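Side-chain contacts in pyocin S8 (Pseudomonas aeruginosa, PDB 6W0V), which acts as a bacteriocin, probably cutting the DNA of rival bacteria through the H-N-H nuclease domain described here, which is bound to its cognate immunity protein: residues A[80-84]-A[85-89]; A[45-48]-A[49-53]; A[34-37]-A[38-42]; A[59-62]-A[63-66]. The protein carries 1 engineered substitution. All coordinates share one frame; numbering follows the deposited sequence.

Contact 1: A[80-84]-A[85-89]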
loop_
_atom_site.group_PDB
_atom_site.type_symbol
_atom_site.label_atom_id
_atom_site.label_comp_id
_atom_site.label_asym_id
_atom_site.label_seq_id
_atom_site.Cartn_x
_atom_site.Cartn_y
_atom_site.Cartn_z
ATOM N N PRO A 80 -0.007 -1.705 1.618
ATOM C CA PRO A 80 -0.813 -0.772 0.854
ATOM C C PRO A 80 -0.042 0.533 0.671
ATOM O O PRO A 80 0.687 0.987 1.524
ATOM C CB PRO A 80 -2.077 -0.571 1.680
ATOM C CG PRO A 80 -1.660 -0.927 3.085
ATOM C CD PRO A 80 -0.570 -1.967 2.942
ATOM N N PHE A 81 -0.239 1.139 -0.482
ATOM C CA PHE A 81 0.238 2.502 -0.734
ATOM C C PHE A 81 -0.537 3.450 0.152
ATOM O O PHE A 81 -1.753 3.272 0.343
ATOM C CB PHE A 81 -0.014 2.866 -2.184
ATOM C CG PHE A 81 0.975 2.241 -3.115
ATOM C CD1 PHE A 81 0.844 0.923 -3.502
ATOM C CD2 PHE A 81 2.064 2.965 -3.563
ATOM C CE1 PHE A 81 1.774 0.348 -4.350
ATOM C CE2 PHE A 81 2.992 2.385 -4.409
ATOM C CZ PHE A 81 2.848 1.075 -4.793
ATOM N N THR A 82 0.158 4.457 0.638
ATOM C CA THR A 82 -0.483 5.583 1.329
ATOM C C THR A 82 -0.959 6.532 0.256
ATOM O O THR A 82 -0.494 6.475 -0.885
ATOM C CB THR A 82 0.471 6.314 2.270
ATOM O OG1 THR A 82 1.421 7.046 1.510
ATOM C CG2 THR A 82 1.211 5.363 3.174
ATOM N N PRO A 83 -1.846 7.469 0.619
ATOM C CA PRO A 83 -2.113 8.588 -0.266
ATOM C C PRO A 83 -0.767 9.235 -0.583
ATOM O O PRO A 83 0.146 9.230 0.231
ATOM C CB PRO A 83 -3.031 9.503 0.539
ATOM C CG PRO A 83 -3.678 8.564 1.528
ATOM C CD PRO A 83 -2.614 7.538 1.868
ATOM N N LYS A 84 -0.673 9.790 -1.775
ATOM C CA LYS A 84 0.558 10.438 -2.255
ATOM C C LYS A 84 1.047 11.455 -1.224
ATOM O O LYS A 84 2.259 11.525 -1.014
ATOM C CB LYS A 84 0.277 11.119 -3.586
ATOM C CG LYS A 84 1.466 11.881 -4.122
ATOM C CD LYS A 84 1.239 12.428 -5.479
ATOM C CE LYS A 84 2.388 13.307 -5.896
ATOM N NZ LYS A 84 2.427 13.427 -7.365
ATOM N N ALA A 85 0.135 12.199 -0.600
ATOM C CA ALA A 85 0.450 13.305 0.331
ATOM C C ALA A 85 1.250 12.750 1.511
ATOM O O ALA A 85 1.965 13.525 2.161
ATOM C CB ALA A 85 -0.819 13.967 0.804
ATOM N N GLU A 86 1.122 11.449 1.764
ATOM C CA GLU A 86 1.708 10.795 2.954
ATOM C C GLU A 86 2.950 10.011 2.546
ATOM O O GLU A 86 3.590 9.431 3.414
ATOM C CB GLU A 86 0.644 9.919 3.605
ATOM C CG GLU A 86 -0.344 10.717 4.422
ATOM C CD GLU A 86 0.314 11.668 5.406
ATOM O OE1 GLU A 86 -0.103 12.834 5.433
ATOM O OE2 GLU A 86 1.255 11.237 6.143
ATOM N N GLN A 87 3.299 10.024 1.269
ATOM C CA GLN A 87 4.511 9.340 0.774
ATOM C C GLN A 87 5.712 10.247 1.011
ATOM O O GLN A 87 5.550 11.477 1.051
ATOM C CB GLN A 87 4.345 8.980 -0.692
ATOM C CG GLN A 87 3.066 8.194 -0.912
ATOM C CD GLN A 87 2.821 7.793 -2.340
ATOM O OE1 GLN A 87 1.885 7.046 -2.617
ATOM N NE2 GLN A 87 3.670 8.266 -3.234
ATOM N N ALA A 88 6.873 9.634 1.182
ATOM C CA ALA A 88 8.158 10.337 1.343
ATOM C C ALA A 88 9.107 9.765 0.304
ATOM O O ALA A 88 9.761 8.728 0.588
ATOM C CB ALA A 88 8.675 10.172 2.741
ATOM N N GLY A 89 9.068 10.384 -0.878
ATOM C CA GLY A 89 9.833 9.971 -2.062
ATOM C C GLY A 89 9.615 8.503 -2.343
ATOM O O GLY A 89 8.441 8.101 -2.519
#
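Thr82 and Gln87 pass each other in opposite directions where the chain folds into a single short 3-10 turn. The turn shows how one carbonyl can gather the bonds of a bend. Glu86 N donates to Pro83 O at 2.9 Å, and Thr82 OG1 donates to the same Pro83 O at 2.8 Å. The two donors approach from opposite faces of the carbonyl plane. With a chi1 of 71°, Thr82 holds its hydroxyl between the backbone N and the carbonyl carbon, turned onward to that acceptor. One residue later the pattern repeats, Gln87 N bonding to Lys84 O at 2.9 Å.

Around these bonds the aliphatic parts pack. Thr82 OG1 presses on the aliphatic part of Gln87, 3.1 Å from its CG, and also lies 3.6 Å from Glu86 CB. The Gln87 chain, extended beyond CG, runs back over the start of the turn, with CG 3.3 Å from Pro83 O.

Glu86 reaches away to Thr118, and Lys84 NZ bonds to Pro44 O of the immunity protein, whose Phe51 stacks on Phe81. The loop runs between helix 68-75 and strand 95-98, and rests on helix 119-122 through Thr82 and Glu86.

Contact 2: A[45-48]-A[49-53]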
loop_
_atom_site.group_PDB
_atom_site.type_symbol
_atom_site.label_atom_id
_atom_site.label_comp_id
_atom_site.label_asym_id
_atom_site.label_seq_id
_atom_site.Cartn_x
_atom_site.Cartn_y
_atom_site.Cartn_z
ATOM N N TRP A 45 11.021 -10.611 8.451
ATOM C CA TRP A 45 10.171 -9.415 8.545
ATOM C C TRP A 45 9.180 -9.438 7.383
ATOM O O TRP A 45 7.990 -9.202 7.606
ATOM C CB TRP A 45 11.005 -8.145 8.531
ATOM C CG TRP A 45 10.063 -6.997 8.608
ATOM C CD1 TRP A 45 9.769 -6.080 7.646
ATOM C CD2 TRP A 45 9.169 -6.750 9.696
ATOM N NE1 TRP A 45 8.792 -5.238 8.095
ATOM C CE2 TRP A 45 8.409 -5.617 9.350
ATOM C CE3 TRP A 45 8.981 -7.337 10.951
ATOM C CZ2 TRP A 45 7.456 -5.077 10.206
ATOM C CZ3 TRP A 45 8.032 -6.805 11.793
ATOM C CH2 TRP A 45 7.283 -5.687 11.424
ATOM N N ARG A 46 9.665 -9.744 6.189
ATOM C CA ARG A 46 8.782 -9.836 5.012
ATOM C C ARG A 46 7.620 -10.769 5.329
ATOM O O ARG A 46 6.478 -10.420 5.080
ATOM C CB ARG A 46 9.548 -10.373 3.817
ATOM C CG ARG A 46 8.617 -10.698 2.670
ATOM C CD ARG A 46 9.412 -11.239 1.530
ATOM N NE ARG A 46 8.493 -11.465 0.446
ATOM C CZ ARG A 46 8.858 -11.784 -0.779
ATOM N NH1 ARG A 46 10.135 -11.926 -1.080
ATOM N NH2 ARG A 46 7.932 -11.947 -1.705
ATOM N N ASP A 47 7.905 -11.936 5.883
ATOM C CA ASP A 47 6.848 -12.933 6.152
ATOM C C ASP A 47 5.828 -12.314 7.104
ATOM O O ASP A 47 4.622 -12.350 6.869
ATOM C CB ASP A 47 7.481 -14.176 6.745
ATOM C CG ASP A 47 6.498 -15.267 7.060
ATOM O OD1 ASP A 47 5.399 -15.252 6.506
ATOM O OD2 ASP A 47 6.859 -16.120 7.847
ATOM N N PHE A 48 6.311 -11.670 8.148
ATOM C CA PHE A 48 5.418 -11.032 9.124
ATOM C C PHE A 48 4.622 -9.941 8.424
ATOM O O PHE A 48 3.421 -9.856 8.615
ATOM C CB PHE A 48 6.232 -10.429 10.258
ATOM C CG PHE A 48 5.370 -9.708 11.251
ATOM C CD1 PHE A 48 4.803 -10.381 12.317
ATOM C CD2 PHE A 48 5.111 -8.361 11.104
ATOM C CE1 PHE A 48 3.991 -9.717 13.219
ATOM C CE2 PHE A 48 4.300 -7.699 12.006
ATOM C CZ PHE A 48 3.760 -8.372 13.076
ATOM N N ARG A 49 5.320 -9.095 7.686
ATOM C CA ARG A 49 4.664 -7.959 7.014
ATOM C C ARG A 49 3.579 -8.522 6.100
ATOM O O ARG A 49 2.480 -7.956 6.048
ATOM C CB ARG A 49 5.687 -7.135 6.243
ATOM C CG ARG A 49 5.040 -6.001 5.469
ATOM C CD ARG A 49 4.796 -6.419 4.049
ATOM N NE ARG A 49 6.070 -6.514 3.366
ATOM C CZ ARG A 49 6.224 -7.083 2.184
ATOM N NH1 ARG A 49 7.411 -7.125 1.613
ATOM N NH2 ARG A 49 5.172 -7.600 1.572
ATOM N N GLU A 50 3.898 -9.576 5.366
ATOM C CA GLU A 50 2.913 -10.163 4.434
ATOM C C GLU A 50 1.719 -10.676 5.226
ATOM O O GLU A 50 0.589 -10.390 4.888
ATOM C CB GLU A 50 3.527 -11.297 3.644
ATOM C CG GLU A 50 4.466 -10.797 2.596
ATOM C CD GLU A 50 5.009 -11.905 1.728
ATOM O OE1 GLU A 50 4.626 -13.071 1.952
ATOM O OE2 GLU A 50 5.806 -11.594 0.838
ATOM N N GLN A 51 1.960 -11.449 6.265
ATOM C CA GLN A 51 0.838 -12.058 6.995
ATOM C C GLN A 51 0.041 -10.941 7.649
ATOM O O GLN A 51 -1.165 -11.062 7.770
ATOM C CB GLN A 51 1.369 -13.062 7.999
ATOM C CG GLN A 51 2.015 -14.242 7.305
ATOM C CD GLN A 51 2.220 -15.376 8.267
ATOM O OE1 GLN A 51 1.384 -15.616 9.133
ATOM N NE2 GLN A 51 3.353 -16.048 8.128
ATOM N N PHE A 52 0.728 -9.888 8.056
ATOM C CA PHE A 52 0.108 -8.697 8.662
ATOM C C PHE A 52 -0.910 -8.135 7.674
ATOM O O PHE A 52 -2.103 -8.011 7.976
ATOM C CB PHE A 52 1.221 -7.717 8.999
ATOM C CG PHE A 52 0.753 -6.422 9.573
ATOM C CD1 PHE A 52 0.226 -5.436 8.759
ATOM C CD2 PHE A 52 0.853 -6.195 10.932
ATOM C CE1 PHE A 52 -0.179 -4.235 9.303
ATOM C CE2 PHE A 52 0.453 -4.994 11.475
ATOM C CZ PHE A 52 -0.068 -4.020 10.659
ATOM N N TRP A 53 -0.433 -7.827 6.486
ATOM C CA TRP A 53 -1.318 -7.168 5.505
ATOM C C TRP A 53 -2.357 -8.151 5.004
ATOM O O TRP A 53 -3.468 -7.710 4.743
ATOM C CB TRP A 53 -0.508 -6.561 4.380
ATOM C CG TRP A 53 0.224 -5.366 4.875
ATOM C CD1 TRP A 53 1.569 -5.202 4.933
ATOM C CD2 TRP A 53 -0.353 -4.195 5.469
ATOM N NE1 TRP A 53 1.870 -3.989 5.474
ATOM C CE2 TRP A 53 0.713 -3.345 5.811
ATOM C CE3 TRP A 53 -1.656 -3.756 5.698
ATOM C CZ2 TRP A 53 0.512 -2.087 6.367
ATOM C CZ3 TRP A 53 -1.854 -2.519 6.260
ATOM C CH2 TRP A 53 -0.784 -1.698 6.594
HETATM O O HOH W 1 5.494 -9.741 -0.685
HETATM O O HOH W 2 5.648 -18.069 8.910
HETATM O O HOH W 3 4.276 -14.762 4.105
#
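Arg46 and Glu50, one turn apart on helix 45-57, form a textbook i to i+4 salt bridge. Arg46 NE donates to Glu50 OE2 at 2.7 Å with an N-H...O angle of 167°, and Arg46 NH2 adds a weak bond to that oxygen at 3.3 Å. The carboxylate oxygen sits at the guanidinium edge, but is itself approached from above the carboxylate plane, the two planes standing 77° apart. The Arg46 chain, extended from CG to NE, carries NE out to where the two side chains cross at a slant.

Asp47 repeats the spacing with an amide. Gln51 NE2 donates a hydrogen bond to Asp47 OD1 at 2.7 Å, on its syn side but well out of the carboxylate plane, while Asp47 OD2 accepts from Lys43 N. Water 3 donates both to Asp47 OD1, at 2.7 Å, and to Glu50 OE1, at 2.8 Å, bridging the two carboxylates. Arg49 bends at chi2 (-96°), and its NH2 bonds to Gly77 O and to water 1. Beneath, the amides of Arg49 to Phe52 bond in order to the carbonyls of Trp45 to Phe48.

On the inner side Phe48 CE2 touches Phe52 CD2 at 3.9 Å, and Arg49 CB lies over one face of the Trp45 indole, near its rim.

The outer side therefore joins one salt bridge, one amide-carboxylate bond and a water shared by two acids. The donors would favour the ionised acids and probably offset the nearness of their like charges.

Contact 3: A[34-37]-A[38-42]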
loop_
_atom_site.group_PDB
_atom_site.type_symbol
_atom_site.label_atom_id
_atom_site.label_comp_id
_atom_site.label_asym_id
_atom_site.label_seq_id
_atom_site.Cartn_x
_atom_site.Cartn_y
_atom_site.Cartn_z
ATOM N N ALA A 34 -3.387 -8.528 15.564
ATOM C CA ALA A 34 -2.501 -9.186 16.546
ATOM C C ALA A 34 -2.976 -10.631 16.699
ATOM O O ALA A 34 -2.142 -11.539 16.671
ATOM C CB ALA A 34 -2.500 -8.449 17.855
ATOM N N ASP A 35 -4.289 -10.840 16.774
ATOM C CA ASP A 35 -4.881 -12.188 16.962
ATOM C C ASP A 35 -4.415 -13.143 15.865
ATOM O O ASP A 35 -4.326 -14.339 16.139
ATOM C CB ASP A 35 -6.403 -12.129 16.995
ATOM C CG ASP A 35 -6.950 -11.465 18.243
ATOM O OD1 ASP A 35 -6.206 -11.363 19.233
ATOM O OD2 ASP A 35 -8.111 -11.055 18.213
ATOM N N GLN A 36 -4.160 -12.637 14.663
ATOM C CA GLN A 36 -3.823 -13.473 13.484
ATOM C C GLN A 36 -2.320 -13.701 13.399
ATOM O O GLN A 36 -1.894 -14.470 12.535
ATOM C CB GLN A 36 -4.300 -12.794 12.201
ATOM C CG GLN A 36 -5.802 -12.567 12.163
ATOM C CD GLN A 36 -6.542 -13.840 12.486
ATOM O OE1 GLN A 36 -6.146 -14.928 12.071
ATOM N NE2 GLN A 36 -7.611 -13.719 13.255
ATOM N N LEU A 37 -1.541 -13.047 14.257
ATOM C CA LEU A 37 -0.067 -13.083 14.130
ATOM C C LEU A 37 0.526 -13.644 15.404
ATOM O O LEU A 37 1.462 -14.434 15.300
ATOM C CB LEU A 37 0.443 -11.670 13.873
ATOM C CG LEU A 37 -0.131 -11.016 12.625
ATOM C CD1 LEU A 37 0.208 -9.541 12.615
ATOM C CD2 LEU A 37 0.377 -11.711 11.372
ATOM N N ARG A 38 -0.021 -13.224 16.536
ATOM C CA ARG A 38 0.526 -13.567 17.857
ATOM C C ARG A 38 0.709 -15.078 17.945
ATOM O O ARG A 38 -0.224 -15.834 17.650
ATOM C CB ARG A 38 -0.404 -13.069 18.954
ATOM C CG ARG A 38 0.077 -13.472 20.335
ATOM C CD ARG A 38 -0.841 -12.970 21.408
ATOM N NE ARG A 38 -2.216 -13.348 21.130
ATOM C CZ ARG A 38 -3.141 -12.555 20.607
ATOM N NH1 ARG A 38 -2.846 -11.314 20.251
ATOM N NH2 ARG A 38 -4.360 -13.029 20.419
ATOM N N GLY A 39 1.898 -15.492 18.373
ATOM C CA GLY A 39 2.189 -16.906 18.644
ATOM C C GLY A 39 2.569 -17.666 17.391
ATOM O O GLY A 39 2.970 -18.852 17.495
ATOM N N LYS A 40 2.464 -17.041 16.230
ATOM C CA LYS A 40 2.868 -17.721 14.993
ATOM C C LYS A 40 4.342 -17.460 14.750
ATOM O O LYS A 40 4.863 -16.418 15.212
ATOM C CB LYS A 40 2.017 -17.244 13.822
ATOM C CG LYS A 40 0.544 -17.547 13.990
ATOM C CD LYS A 40 -0.240 -17.179 12.772
ATOM C CE LYS A 40 -1.680 -17.626 12.860
ATOM N NZ LYS A 40 -2.482 -17.033 11.768
ATOM N N GLU A 41 4.962 -18.381 14.031
ATOM C CA GLU A 41 6.355 -18.234 13.577
ATOM C C GLU A 41 6.319 -17.359 12.328
ATOM O O GLU A 41 5.410 -17.518 11.496
ATOM C CB GLU A 41 7.007 -19.574 13.252
ATOM C CG GLU A 41 8.447 -19.421 12.801
ATOM C CD GLU A 41 9.055 -20.643 12.140
ATOM O OE1 GLU A 41 10.168 -21.021 12.540
ATOM O OE2 GLU A 41 8.428 -21.196 11.215
ATOM N N PHE A 42 7.273 -16.455 12.240
ATOM C CA PHE A 42 7.573 -15.664 11.037
ATOM C C PHE A 42 8.988 -15.965 10.617
ATOM O O PHE A 42 9.845 -16.084 11.482
ATOM C CB PHE A 42 7.315 -14.197 11.317
ATOM C CG PHE A 42 5.863 -14.042 11.639
ATOM C CD1 PHE A 42 4.935 -13.959 10.621
ATOM C CD2 PHE A 42 5.423 -14.144 12.944
ATOM C CE1 PHE A 42 3.593 -13.881 10.924
ATOM C CE2 PHE A 42 4.079 -14.055 13.242
ATOM C CZ PHE A 42 3.167 -13.928 12.226
HETATM O O HOH W 4 -4.850 -9.230 20.397
HETATM O O HOH W 5 -2.284 -16.052 15.828
#
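Arg38 folds back along Asp35, the two side chains running side by side and pointing the same way. The Arg38 chain starts extended, with CG opposite the backbone N, then bends at chi3 (52°), which brings the guanidinium round to the carboxylate. Arg38 NH2 donates to the anti side of Asp35 OD1 at 2.8 Å and at 175°, close to linear. The oxygen lies in the guanidinium plane, while the carboxylate plane stands nearly perpendicular to it, 84° away. Arg38 NH1 instead bonds to Gly8 O and to water 4.

Lys40 makes the opposite choice of shape: its chain, extended beyond CG, carries NZ back to Gln36 O, 2.7 Å away. The Lys40 backbone is tied down too, its N bonding to Leu37 O at 2.9 Å.

Leu37 and Phe42 cross at about a right angle. Leu37 CD2 meets Phe42 CZ at 3.7 Å, and the edge of the Phe42 ring faces Leu37 O, whose nearest ring atom, CE2, is 3.4 Å off. Phe42 also meets Phe48 of helix 45-57 edge to face.

Ala34 O accepts from both Leu37 N and Arg38 N, and the chain then reverses through a type II beta turn from Leu37 to Lys40. Gly39 takes the third position of this turn, where a positive phi is usual and glycine is favoured. The turn here links helix 31-37 to strand 41-42, which pairs antiparallel with strand 4-5.

Contact 4: A[59-62]-A[63-66]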
loop_
_atom_site.group_PDB
_atom_site.type_symbol
_atom_site.label_atom_id
_atom_site.label_comp_id
_atom_site.label_asym_id
_atom_site.label_seq_id
_atom_site.Cartn_x
_atom_site.Cartn_y
_atom_site.Cartn_z
ATOM N N ASP A 59 -9.700 -8.873 7.140
ATOM C CA ASP A 59 -10.554 -8.272 8.188
ATOM C C ASP A 59 -11.513 -7.317 7.501
ATOM O O ASP A 59 -11.121 -6.225 7.101
ATOM C CB ASP A 59 -9.756 -7.547 9.267
ATOM C CG ASP A 59 -10.660 -7.152 10.414
ATOM O OD1 ASP A 59 -11.567 -6.336 10.199
ATOM O OD2 ASP A 59 -10.512 -7.734 11.475
ATOM N N PRO A 60 -12.789 -7.706 7.334
ATOM C CA PRO A 60 -13.742 -6.853 6.629
ATOM C C PRO A 60 -13.753 -5.401 7.121
ATOM O O PRO A 60 -13.803 -4.498 6.301
ATOM C CB PRO A 60 -15.086 -7.529 6.924
ATOM C CG PRO A 60 -14.725 -8.988 7.069
ATOM C CD PRO A 60 -13.375 -8.985 7.755
ATOM N N GLU A 61 -13.715 -5.207 8.438
ATOM C CA GLU A 61 -13.875 -3.880 9.086
ATOM C C GLU A 61 -12.604 -3.042 8.933
ATOM O O GLU A 61 -12.686 -1.816 9.100
ATOM C CB GLU A 61 -14.272 -4.058 10.551
ATOM C CG GLU A 61 -15.704 -4.538 10.702
ATOM C CD GLU A 61 -16.696 -3.759 9.854
ATOM O OE1 GLU A 61 -17.528 -4.394 9.178
ATOM O OE2 GLU A 61 -16.611 -2.516 9.855
ATOM N N LEU A 62 -11.464 -3.654 8.627
ATOM C CA LEU A 62 -10.242 -2.872 8.325
ATOM C C LEU A 62 -10.116 -2.696 6.818
ATOM O O LEU A 62 -9.781 -1.587 6.387
ATOM C CB LEU A 62 -9.019 -3.594 8.880
ATOM C CG LEU A 62 -8.981 -3.693 10.398
ATOM C CD1 LEU A 62 -7.820 -4.569 10.829
ATOM C CD2 LEU A 62 -8.871 -2.318 11.029
ATOM N N VAL A 63 -10.342 -3.759 6.054
ATOM C CA VAL A 63 -10.023 -3.739 4.601
ATOM C C VAL A 63 -10.992 -2.778 3.910
ATOM O O VAL A 63 -10.615 -2.229 2.871
ATOM C CB VAL A 63 -10.035 -5.137 3.959
ATOM C CG1 VAL A 63 -11.441 -5.668 3.731
ATOM C CG2 VAL A 63 -9.250 -5.127 2.658
ATOM N N LYS A 64 -12.174 -2.555 4.486
ATOM C CA LYS A 64 -13.190 -1.669 3.865
ATOM C C LYS A 64 -12.615 -0.256 3.702
ATOM O O LYS A 64 -13.137 0.481 2.872
ATOM C CB LYS A 64 -14.487 -1.662 4.673
ATOM C CG LYS A 64 -14.435 -0.910 5.991
ATOM C CD LYS A 64 -15.749 -0.963 6.728
ATOM C CE LYS A 64 -15.721 -0.211 8.038
ATOM N NZ LYS A 64 -16.991 -0.379 8.779
ATOM N N TYR A 65 -11.565 0.104 4.443
ATOM C CA TYR A 65 -10.947 1.453 4.387
ATOM C C TYR A 65 -9.872 1.504 3.308
ATOM O O TYR A 65 -9.179 2.524 3.210
ATOM C CB TYR A 65 -10.381 1.837 5.752
ATOM C CG TYR A 65 -11.468 2.121 6.746
ATOM C CD1 TYR A 65 -12.149 3.325 6.714
ATOM C CD2 TYR A 65 -11.866 1.168 7.667
ATOM C CE1 TYR A 65 -13.168 3.597 7.608
ATOM C CE2 TYR A 65 -12.886 1.422 8.567
ATOM C CZ TYR A 65 -13.540 2.639 8.534
ATOM O OH TYR A 65 -14.546 2.894 9.416
ATOM N N PHE A 66 -9.730 0.422 2.547
ATOM C CA PHE A 66 -8.767 0.312 1.433
ATOM C C PHE A 66 -9.555 0.077 0.166
ATOM O O PHE A 66 -10.585 -0.639 0.183
ATOM C CB PHE A 66 -7.781 -0.835 1.632
ATOM C CG PHE A 66 -6.965 -0.686 2.880
ATOM C CD1 PHE A 66 -7.482 -1.112 4.089
ATOM C CD2 PHE A 66 -5.724 -0.078 2.855
ATOM C CE1 PHE A 66 -6.748 -0.972 5.255
ATOM C CE2 PHE A 66 -4.986 0.052 4.022
ATOM C CZ PHE A 66 -5.511 -0.383 5.215
#
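Glu61 and Lys64 cross at a slant on the outer side of helix 60-63, the acid bent and the lysine straight. Glu61 folds at chi2 (-47°) and swings its carboxylate toward Lys64. The lysine chain leaves with CG between the backbone N and the carbonyl carbon (chi1 73°) and runs fully extended to the salt bridge. The modelled separation of Glu61 OE2 and Lys64 NZ, 2.4 Å, is very short and its exact value is doubtful.

The rings behind are turned edge-on to backbone carbonyls. Tyr65 presents CE2 to Glu61 O at 3.3 Å, and the same ring edge also faces Leu62 O. The edge of Phe66 comes to that Leu62 O as well, CD1 lying 3.3 Å away. Since Tyr65 N bonds to Leu62 O at 3.1 Å, this oxygen is met by one N-H and by two ring edges.

At the opposite end of the helix Asp59 is the N-cap. Its OD1 accepts weak bonds from Glu61 N and Leu62 N, while its carbonyl takes Leu62 N and, at 2.8 Å, Val63 N. Val63 CG1 lies 3.4 Å from Asp59 O.

Leu62 and Phe66 turn inward onto Val56 of helix 45-57. Chemically, the single turn is capped weakly by the Asp59 side chain at its start, while ring C-H edges, with their slight positive charge, probably supplement the N-H of Tyr65 at Leu62 O.

Overall arrangement
The four contacts follow one another along a single nuclease domain, and helix 45-57 joins them. Contacts 2 and 3 are closest, their centres 10 Å apart, with Gln51 CB 3.8 Å from Leu37 CD2. Pro80 of contact 1 touches both contact 2 and contact 4: its CD lies 3.4 Å from Trp53 CD2, and its CG 3.6 Å from Phe66 CE2. Contacts 1 and 3 lie on opposite sides of the domain's centre, about 27 Å apart between centres. Contacts 1 and 2 reach the immunity protein, whereas contacts 3 and 4 do not. Contact 2 packs on strands 95-98 and 114-117, contact 1 on helix 119-122; these three elements are consistent with the beta-beta-alpha element of H-N-H nucleases.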